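Local coordinates for protein cyanuric acid amidohydrolase (Azorhizobium caulinodans, PDB 4NQ3) that hydrolyses the s-triazine ring of cyanuric acid to carboxybiuret, a step in the breakdown of atrazine and melamine, using an active site of threefold symmetry, at residues P248-A259 and P341-A352; Q127-R136 and S187-A198. All coordinates share one frame; numbering follows the deposited sequence.

Interaction 1: residues P248-A259 and P341-A352; sequences PLAIAHGVMADA and PDGGGPVAVIAA. With MG (magnesium ion), chain K.
Ile251 faces Ile350 across two antiparallel strands, 249-256 and 345-352, whose directions differ by 152°. Ile251 CB lies 3.9 Å from Val349 O. A chi1 of -173° sets Ile251 CG1 anti to the backbone N and lays it toward strand 345-352, against Val349 O and 3.7 Å from Ile350 CG1. Ile251 CD1 ends 3.8 Å from Ile350 CG1, the two side chains crossing at a slant; Ile251 also packs on Leu239 and Met241 of strand 235-242. On the reverse face, Val347 and Val349 meet helix 263-271. Paired backbone bonds join Ala252 to Val349 and Gly254 to Val347. Pro346 suits its non-hydrogen-bonded pairing with Val255, where no N-H is needed toward strand 249-256. Beyond the strands, a type II turn runs from Pro341 to Gly344. Gly343 takes its third position with positive phi (97°), and a CB on Gly344 would collide with Met256 O. The turn aims Pro341 O, at 2.5 Å, and Gly344 O, at 2.6 Å, at the magnesium ion, which Gln339 O also binds. Glu287, bonded to the Gly343 amide, is a magnesium ligand too, so the site probably combines carboxylate charge with carbonyls positioned by backbone shape.

Interaction 2: residues Q127-R136 and S187-A198; sequences QVRMVAQAVR and SRGASALGIALA. With BR8 (barbituric acid), chain C.
Val128 and Gly194 mark the crossing of helical segments 127-136 and 187-198, their CA atoms 4.2 Å apart. The axes approach to 7.3 Å at -46°, a closeness that glycine permits: a CB on Gly194 would run into Val128 O. Val128 in turn is a knob in a hole lined by Ala190, Leu193, Gly194 and Leu197, with CG1 3.6 Å from Gly194 CA and CG2 3.9 Å from Ala190 CB. Both helices pack against a four-stranded sheet, probably that of repeating unit B, Val135 reaching strand 235-242 and Ile195 strands 150-157 and 223-227; between them Val135 CG2 meets Ile195 CG1 at 3.9 Å, the side chains nearly perpendicular. At the other end the extended Gln127 gives an NE2 hydrogen bond of 2.9 Å to Ser187 OG, close to the amide plane; its OE1 accepts from Gly123 N, and its NE2 also bonds His234. With a leucine in place of Gln127, Ser187 OG, still held by Pro158 O, would probably lose its link to helix 125-141. Next to Ser187, Arg188 points away from helix 125-141, and its NH1 donates at the guanidinium edge to barbituric acid O8, 3.0 Å away, while NE pairs with Glu337.

In the fold
Along the chain interaction 2 closes before interaction 1 opens: the helix pair falls probably in repeating unit B, the strand pair essentially within the predicted unit C. Their centres are 19 Å apart, their nearest atoms about 8 Å. Strand 235-242 links them, since Ile236 packs under Val135 while Leu239 and Met241 meet Ile251. A second link is Gln339, which touches Ala192 of helix 180-199 and shares the magnesium ion with Pro341 and Gly344. Each unit holds a four-stranded sheet of the same strand order; in unit C, strand 249-256 is outermost within the chain and 345-352 its inner neighbour. Helix 180-199 carries Arg188 into the active site, where Arg52 and Arg314 also bind the ligand, matching its threefold symmetry.

Interaction 1: residues P248-A259 and P341-A352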
loop_
_atom_site.group_PDB
_atom_site.type_symbol
_atom_site.label_atom_id
_atom_site.label_comp_id
_atom_site.label_asym_id
_atom_site.label_seq_id
_atom_site.Cartn_x
_atom_site.Cartn_y
_atom_site.Cartn_z
ATOM N N PRO A 248 30.777 10.472 -29.553
ATOM C CA PRO A 248 29.726 11.477 -29.685
ATOM C C PRO A 248 29.115 11.891 -28.351
ATOM O O PRO A 248 28.535 12.970 -28.240
ATOM C CB PRO A 248 28.692 10.774 -30.565
ATOM C CG PRO A 248 28.897 9.335 -30.317
ATOM C CD PRO A 248 30.350 9.141 -30.015
ATOM N N LEU A 249 29.235 11.043 -27.341
ATOM C CA LEU A 249 28.479 11.272 -26.122
ATOM C C LEU A 249 29.207 12.177 -25.130
ATOM O O LEU A 249 30.386 11.967 -24.832
ATOM C CB LEU A 249 28.138 9.927 -25.472
ATOM C CG LEU A 249 27.119 9.021 -26.182
ATOM C CD1 LEU A 249 26.908 7.757 -25.409
ATOM C CD2 LEU A 249 25.794 9.759 -26.317
ATOM N N ALA A 250 28.497 13.192 -24.637
ATOM C CA ALA A 250 28.961 14.001 -23.502
ATOM C C ALA A 250 27.964 13.921 -22.346
ATOM O O ALA A 250 26.830 13.442 -22.511
ATOM C CB ALA A 250 29.161 15.428 -23.902
ATOM N N ILE A 251 28.374 14.401 -21.179
ATOM C CA ILE A 251 27.476 14.394 -20.036
ATOM C C ILE A 251 27.516 15.764 -19.409
ATOM O O ILE A 251 28.567 16.397 -19.366
ATOM C CB ILE A 251 27.863 13.302 -18.998
ATOM C CG1 ILE A 251 26.821 13.197 -17.886
ATOM C CG2 ILE A 251 29.265 13.546 -18.428
ATOM C CD1 ILE A 251 27.041 12.017 -16.948
ATOM N N ALA A 252 26.357 16.241 -18.974
ATOM C CA ALA A 252 26.247 17.495 -18.245
ATOM C C ALA A 252 25.392 17.202 -17.028
ATOM O O ALA A 252 24.678 16.197 -17.016
ATOM C CB ALA A 252 25.631 18.570 -19.110
ATOM N N HIS A 253 25.466 18.045 -16.001
ATOM C CA HIS A 253 24.683 17.819 -14.781
ATOM C C HIS A 253 24.336 19.123 -14.099
ATOM O O HIS A 253 24.960 20.151 -14.357
ATOM C CB HIS A 253 25.441 16.950 -13.778
ATOM C CG HIS A 253 26.368 17.735 -12.907
ATOM N ND1 HIS A 253 27.620 18.139 -13.326
ATOM C CD2 HIS A 253 26.216 18.218 -11.649
ATOM C CE1 HIS A 253 28.205 18.826 -12.357
ATOM N NE2 HIS A 253 27.374 18.888 -11.329
ATOM N N GLY A 254 23.396 19.049 -13.162
ATOM C CA GLY A 254 22.979 20.196 -12.378
ATOM C C GLY A 254 22.271 19.734 -11.120
ATOM O O GLY A 254 22.051 18.535 -10.938
ATOM N N VAL A 255 21.922 20.671 -10.242
ATOM C CA VAL A 255 21.236 20.310 -9.012
ATOM C C VAL A 255 19.847 20.899 -8.957
ATOM O O VAL A 255 19.689 22.096 -9.002
ATOM C CB VAL A 255 22.005 20.782 -7.786
ATOM C CG1 VAL A 255 21.239 20.423 -6.513
ATOM C CG2 VAL A 255 23.379 20.154 -7.766
HETATM N N MSE A 256 18.833 20.058 -8.863
HETATM C CA MSE A 256 17.491 20.553 -8.646
HETATM C C MSE A 256 17.363 21.114 -7.233
HETATM O O MSE A 256 17.630 20.410 -6.252
HETATM C CB MSE A 256 16.481 19.444 -8.859
HETATM C CG MSE A 256 16.465 18.891 -10.261
HETATM SE SE MSE A 256 15.161 17.417 -10.376
HETATM C CE MSE A 256 13.511 18.514 -10.431
ATOM N N ALA A 257 16.951 22.377 -7.138
ATOM C CA ALA A 257 16.814 23.056 -5.856
ATOM C C ALA A 257 15.676 22.422 -5.060
ATOM O O ALA A 257 15.751 22.276 -3.831
ATOM C CB ALA A 257 16.574 24.509 -6.073
ATOM N N ASP A 258 14.619 22.047 -5.775
ATOM C CA ASP A 258 13.536 21.264 -5.189
ATOM C C ASP A 258 12.882 20.347 -6.242
ATOM O O ASP A 258 13.380 20.211 -7.368
ATOM C CB ASP A 258 12.494 22.168 -4.526
ATOM C CG ASP A 258 11.961 23.230 -5.453
ATOM O OD1 ASP A 258 11.879 22.969 -6.674
ATOM O OD2 ASP A 258 11.625 24.335 -4.953
ATOM N N ALA A 259 11.769 19.729 -5.855
ATOM C CA ALA A 259 11.158 18.655 -6.628
ATOM C C ALA A 259 10.570 19.134 -7.948
ATOM O O ALA A 259 10.284 18.326 -8.823
ATOM C CB ALA A 259 10.102 17.944 -5.805
ATOM N N PRO A 341 20.761 19.605 -2.035
ATOM C CA PRO A 341 20.125 20.245 -0.874
ATOM C C PRO A 341 18.934 19.466 -0.342
ATOM O O PRO A 341 18.423 18.592 -1.040
ATOM C CB PRO A 341 19.655 21.567 -1.440
ATOM C CG PRO A 341 19.466 21.304 -2.907
ATOM C CD PRO A 341 20.611 20.406 -3.258
ATOM N N ASP A 342 18.476 19.769 0.869
ATOM C CA ASP A 342 17.281 19.081 1.358
ATOM C C ASP A 342 16.080 19.361 0.447
ATOM O O ASP A 342 15.668 20.519 0.268
ATOM C CB ASP A 342 16.933 19.482 2.792
ATOM C CG ASP A 342 15.622 18.846 3.271
ATOM O OD1 ASP A 342 15.624 17.635 3.606
ATOM O OD2 ASP A 342 14.585 19.563 3.303
ATOM N N GLY A 343 15.513 18.294 -0.111
ATOM C CA GLY A 343 14.363 18.440 -0.973
ATOM C C GLY A 343 14.775 18.460 -2.429
ATOM O O GLY A 343 13.929 18.406 -3.325
ATOM N N GLY A 344 16.072 18.550 -2.683
ATOM C CA GLY A 344 16.544 18.518 -4.054
ATOM C C GLY A 344 17.367 17.273 -4.366
ATOM O O GLY A 344 17.347 16.266 -3.638
ATOM N N GLY A 345 18.079 17.325 -5.479
ATOM C CA GLY A 345 18.908 16.211 -5.865
ATOM C C GLY A 345 19.606 16.530 -7.164
ATOM O O GLY A 345 19.175 17.417 -7.912
ATOM N N PRO A 346 20.707 15.824 -7.434
ATOM C CA PRO A 346 21.413 15.969 -8.709
ATOM C C PRO A 346 20.573 15.449 -9.862
ATOM O O PRO A 346 19.764 14.511 -9.705
ATOM C CB PRO A 346 22.659 15.101 -8.530
ATOM C CG PRO A 346 22.812 14.960 -7.041
ATOM C CD PRO A 346 21.402 14.909 -6.518
ATOM N N VAL A 347 20.755 16.064 -11.017
ATOM C CA VAL A 347 20.240 15.490 -12.240
ATOM C C VAL A 347 21.354 15.591 -13.270
ATOM O O VAL A 347 22.076 16.581 -13.315
ATOM C CB VAL A 347 18.968 16.188 -12.720
ATOM C CG1 VAL A 347 19.226 17.648 -12.922
ATOM C CG2 VAL A 347 18.535 15.588 -14.003
ATOM N N ALA A 348 21.547 14.530 -14.041
ATOM C CA ALA A 348 22.552 14.517 -15.091
ATOM C C ALA A 348 21.884 14.146 -16.406
ATOM O O ALA A 348 20.892 13.411 -16.428
ATOM C CB ALA A 348 23.668 13.550 -14.763
ATOM N N VAL A 349 22.425 14.653 -17.502
ATOM C CA VAL A 349 21.904 14.318 -18.813
ATOM C C VAL A 349 23.025 13.798 -19.665
ATOM O O VAL A 349 24.154 14.284 -19.561
ATOM C CB VAL A 349 21.277 15.523 -19.487
ATOM C CG1 VAL A 349 20.767 15.144 -20.848
ATOM C CG2 VAL A 349 20.153 16.047 -18.634
ATOM N N ILE A 350 22.729 12.805 -20.495
ATOM C CA ILE A 350 23.724 12.255 -21.412
ATOM C C ILE A 350 23.217 12.324 -22.828
ATOM O O ILE A 350 22.239 11.664 -23.170
ATOM C CB ILE A 350 24.062 10.814 -21.106
ATOM C CG1 ILE A 350 24.774 10.709 -19.760
ATOM C CG2 ILE A 350 24.934 10.256 -22.213
ATOM C CD1 ILE A 350 25.100 9.311 -19.399
ATOM N N ALA A 351 23.861 13.134 -23.654
ATOM C CA ALA A 351 23.361 13.339 -25.010
ATOM C C ALA A 351 24.488 13.429 -26.032
ATOM O O ALA A 351 25.645 13.614 -25.662
ATOM C CB ALA A 351 22.518 14.598 -25.048
ATOM N N ALA A 352 24.157 13.305 -27.316
ATOM C CA ALA A 352 25.129 13.637 -28.355
ATOM C C ALA A 352 24.892 15.076 -28.833
ATOM O O ALA A 352 23.772 15.602 -28.742
ATOM C CB ALA A 352 25.049 12.665 -29.510
HETATM MG MG MG K . 18.985 16.205 -1.625
#

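Interaction 2: residues Q127-R136 and S187-A198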
loop_
_atom_site.group_PDB
_atom_site.type_symbol
_atom_site.label_atom_id
_atom_site.label_comp_id
_atom_site.label_asym_id
_atom_site.label_seq_id
_atom_site.Cartn_x
_atom_site.Cartn_y
_atom_site.Cartn_z
ATOM N N GLN A 127 31.366 3.243 6.503
ATOM C CA GLN A 127 30.803 3.255 5.160
ATOM C C GLN A 127 31.328 4.414 4.337
ATOM O O GLN A 127 31.678 4.247 3.167
ATOM C CB GLN A 127 29.282 3.308 5.214
ATOM C CG GLN A 127 28.655 3.269 3.857
ATOM C CD GLN A 127 27.196 2.908 3.937
ATOM O OE1 GLN A 127 26.559 3.111 4.987
ATOM N NE2 GLN A 127 26.653 2.342 2.846
ATOM N N VAL A 128 31.383 5.591 4.954
ATOM C CA VAL A 128 31.846 6.783 4.261
ATOM C C VAL A 128 33.230 6.587 3.681
ATOM O O VAL A 128 33.467 6.898 2.505
ATOM C CB VAL A 128 31.902 8.001 5.171
ATOM C CG1 VAL A 128 32.483 9.157 4.388
ATOM C CG2 VAL A 128 30.511 8.346 5.719
ATOM N N ARG A 129 34.145 6.057 4.495
ATOM C CA ARG A 129 35.521 5.892 4.045
ATOM C C ARG A 129 35.604 4.821 2.985
ATOM O O ARG A 129 36.387 4.934 2.041
ATOM C CB ARG A 129 36.444 5.560 5.208
ATOM C CG ARG A 129 36.609 6.694 6.218
ATOM C CD ARG A 129 37.620 6.269 7.252
ATOM N NE ARG A 129 37.330 6.798 8.579
ATOM C CZ ARG A 129 37.495 8.068 8.948
ATOM N NH1 ARG A 129 37.966 8.976 8.087
ATOM N NH2 ARG A 129 37.185 8.426 10.189
HETATM N N MSE A 130 34.782 3.786 3.129
HETATM C CA MSE A 130 34.833 2.662 2.198
HETATM C C MSE A 130 34.456 3.137 0.798
HETATM O O MSE A 130 35.155 2.863 -0.172
HETATM C CB MSE A 130 33.908 1.525 2.659
HETATM C CG MSE A 130 34.008 0.311 1.785
HETATM SE SE MSE A 130 33.020 -1.226 2.433
HETATM C CE MSE A 130 33.872 -1.393 4.169
ATOM N N VAL A 131 33.364 3.884 0.712
ATOM C CA VAL A 131 32.870 4.366 -0.560
ATOM C C VAL A 131 33.833 5.399 -1.136
ATOM O O VAL A 131 34.161 5.355 -2.328
ATOM C CB VAL A 131 31.457 4.966 -0.391
ATOM C CG1 VAL A 131 31.030 5.717 -1.618
ATOM C CG2 VAL A 131 30.450 3.860 -0.061
ATOM N N ALA A 132 34.344 6.278 -0.275
ATOM C CA ALA A 132 35.287 7.303 -0.709
ATOM C C ALA A 132 36.483 6.692 -1.418
ATOM O O ALA A 132 36.898 7.170 -2.479
ATOM C CB ALA A 132 35.743 8.115 0.461
ATOM N N GLN A 133 37.036 5.634 -0.824
ATOM C CA GLN A 133 38.175 4.929 -1.397
ATOM C C GLN A 133 37.785 4.354 -2.751
ATOM O O GLN A 133 38.536 4.489 -3.720
ATOM C CB GLN A 133 38.685 3.834 -0.453
ATOM C CG GLN A 133 39.781 4.317 0.527
ATOM C CD GLN A 133 39.888 3.472 1.824
ATOM O OE1 GLN A 133 39.243 2.420 1.971
ATOM N NE2 GLN A 133 40.682 3.965 2.783
ATOM N N ALA A 134 36.637 3.677 -2.811
ATOM C CA ALA A 134 36.159 3.116 -4.071
ATOM C C ALA A 134 35.953 4.176 -5.165
ATOM O O ALA A 134 36.339 3.976 -6.329
ATOM C CB ALA A 134 34.878 2.364 -3.848
ATOM N N VAL A 135 35.370 5.315 -4.791
ATOM C CA VAL A 135 35.136 6.372 -5.769
ATOM C C VAL A 135 36.446 6.903 -6.327
ATOM O O VAL A 135 36.516 7.258 -7.510
ATOM C CB VAL A 135 34.355 7.536 -5.190
ATOM C CG1 VAL A 135 34.223 8.614 -6.224
ATOM C CG2 VAL A 135 32.997 7.066 -4.758
ATOM N N ARG A 136 37.488 6.946 -5.495
ATOM C CA ARG A 136 38.793 7.378 -5.993
ATOM C C ARG A 136 39.295 6.362 -7.037
ATOM O O ARG A 136 39.727 6.752 -8.132
ATOM C CB ARG A 136 39.785 7.564 -4.844
ATOM C CG ARG A 136 39.571 8.855 -4.047
ATOM C CD ARG A 136 40.457 8.868 -2.798
ATOM N NE ARG A 136 40.070 9.870 -1.791
ATOM C CZ ARG A 136 39.797 9.581 -0.511
ATOM N NH1 ARG A 136 39.867 8.323 -0.071
ATOM N NH2 ARG A 136 39.459 10.547 0.339
ATOM N N SER A 187 22.304 4.526 4.727
ATOM C CA SER A 187 23.263 3.953 3.810
ATOM C C SER A 187 23.466 4.868 2.592
ATOM O O SER A 187 24.609 5.069 2.153
ATOM C CB SER A 187 22.844 2.555 3.380
ATOM O OG SER A 187 23.824 2.055 2.485
ATOM N N ARG A 188 22.375 5.415 2.045
ATOM C CA ARG A 188 22.506 6.348 0.932
ATOM C C ARG A 188 23.305 7.566 1.387
ATOM O O ARG A 188 24.199 8.039 0.679
ATOM C CB ARG A 188 21.135 6.798 0.392
ATOM C CG ARG A 188 20.336 5.778 -0.412
ATOM C CD ARG A 188 19.058 6.394 -0.992
ATOM N NE ARG A 188 18.199 6.864 0.084
ATOM C CZ ARG A 188 17.086 6.248 0.481
ATOM N NH1 ARG A 188 16.682 5.144 -0.135
ATOM N NH2 ARG A 188 16.364 6.739 1.483
ATOM N N GLY A 189 22.991 8.051 2.586
ATOM C CA GLY A 189 23.609 9.244 3.125
ATOM C C GLY A 189 25.098 9.089 3.347
ATOM O O GLY A 189 25.875 9.959 2.938
ATOM N N ALA A 190 25.498 8.004 4.012
ATOM C CA ALA A 190 26.917 7.746 4.246
ATOM C C ALA A 190 27.667 7.605 2.928
ATOM O O ALA A 190 28.734 8.166 2.752
ATOM C CB ALA A 190 27.111 6.531 5.091
ATOM N N SER A 191 27.096 6.865 1.994
ATOM C CA SER A 191 27.691 6.748 0.672
ATOM C C SER A 191 27.834 8.100 -0.015
ATOM O O SER A 191 28.853 8.382 -0.639
ATOM C CB SER A 191 26.848 5.825 -0.200
ATOM O OG SER A 191 26.863 4.524 0.348
ATOM N N ALA A 192 26.818 8.944 0.097
ATOM C CA ALA A 192 26.872 10.252 -0.533
ATOM C C ALA A 192 28.018 11.092 0.059
ATOM O O ALA A 192 28.765 11.745 -0.669
ATOM C CB ALA A 192 25.540 10.960 -0.374
ATOM N N LEU A 193 28.188 11.049 1.376
ATOM C CA LEU A 193 29.264 11.818 1.994
ATOM C C LEU A 193 30.604 11.267 1.547
ATOM O O LEU A 193 31.569 12.007 1.369
ATOM C CB LEU A 193 29.149 11.784 3.511
ATOM C CG LEU A 193 27.988 12.683 3.904
ATOM C CD1 LEU A 193 27.652 12.566 5.382
ATOM C CD2 LEU A 193 28.299 14.102 3.478
ATOM N N GLY A 194 30.657 9.951 1.358
ATOM C CA GLY A 194 31.847 9.298 0.841
ATOM C C GLY A 194 32.186 9.831 -0.540
ATOM O O GLY A 194 33.351 10.152 -0.807
ATOM N N ILE A 195 31.181 9.945 -1.411
ATOM C CA ILE A 195 31.392 10.557 -2.712
ATOM C C ILE A 195 31.859 12.004 -2.543
ATOM O O ILE A 195 32.799 12.460 -3.216
ATOM C CB ILE A 195 30.110 10.526 -3.566
ATOM C CG1 ILE A 195 29.790 9.090 -3.971
ATOM C CG2 ILE A 195 30.266 11.366 -4.824
ATOM C CD1 ILE A 195 28.405 8.919 -4.508
ATOM N N ALA A 196 31.214 12.717 -1.627
ATOM C CA ALA A 196 31.557 14.112 -1.411
ATOM C C ALA A 196 33.017 14.185 -0.965
ATOM O O ALA A 196 33.820 14.957 -1.503
ATOM C CB ALA A 196 30.618 14.753 -0.373
ATOM N N LEU A 197 33.359 13.331 -0.010
ATOM C CA LEU A 197 34.696 13.311 0.538
ATOM C C LEU A 197 35.701 13.044 -0.570
ATOM O O LEU A 197 36.779 13.612 -0.590
ATOM C CB LEU A 197 34.807 12.261 1.636
ATOM C CG LEU A 197 36.219 12.111 2.189
ATOM C CD1 LEU A 197 36.709 13.451 2.642
ATOM C CD2 LEU A 197 36.218 11.117 3.328
ATOM N N ALA A 198 35.350 12.155 -1.486
ATOM C CA ALA A 198 36.276 11.757 -2.532
ATOM C C ALA A 198 36.443 12.840 -3.598
ATOM O O ALA A 198 37.480 12.903 -4.268
ATOM C CB ALA A 198 35.809 10.450 -3.171
HETATM N N1 BR8 C . 16.606 1.898 -3.772
HETATM C C2 BR8 C . 15.833 1.591 -4.837
HETATM O O2 BR8 C . 15.660 0.417 -5.101
HETATM N N3 BR8 C . 15.256 2.579 -5.584
HETATM C C4 BR8 C . 15.438 3.952 -5.276
HETATM O O4 BR8 C . 14.898 4.811 -5.966
HETATM C C5 BR8 C . 16.323 4.433 -4.124
HETATM C C6 BR8 C . 16.871 3.213 -3.397
HETATM O O8 BR8 C . 17.577 3.374 -2.428
#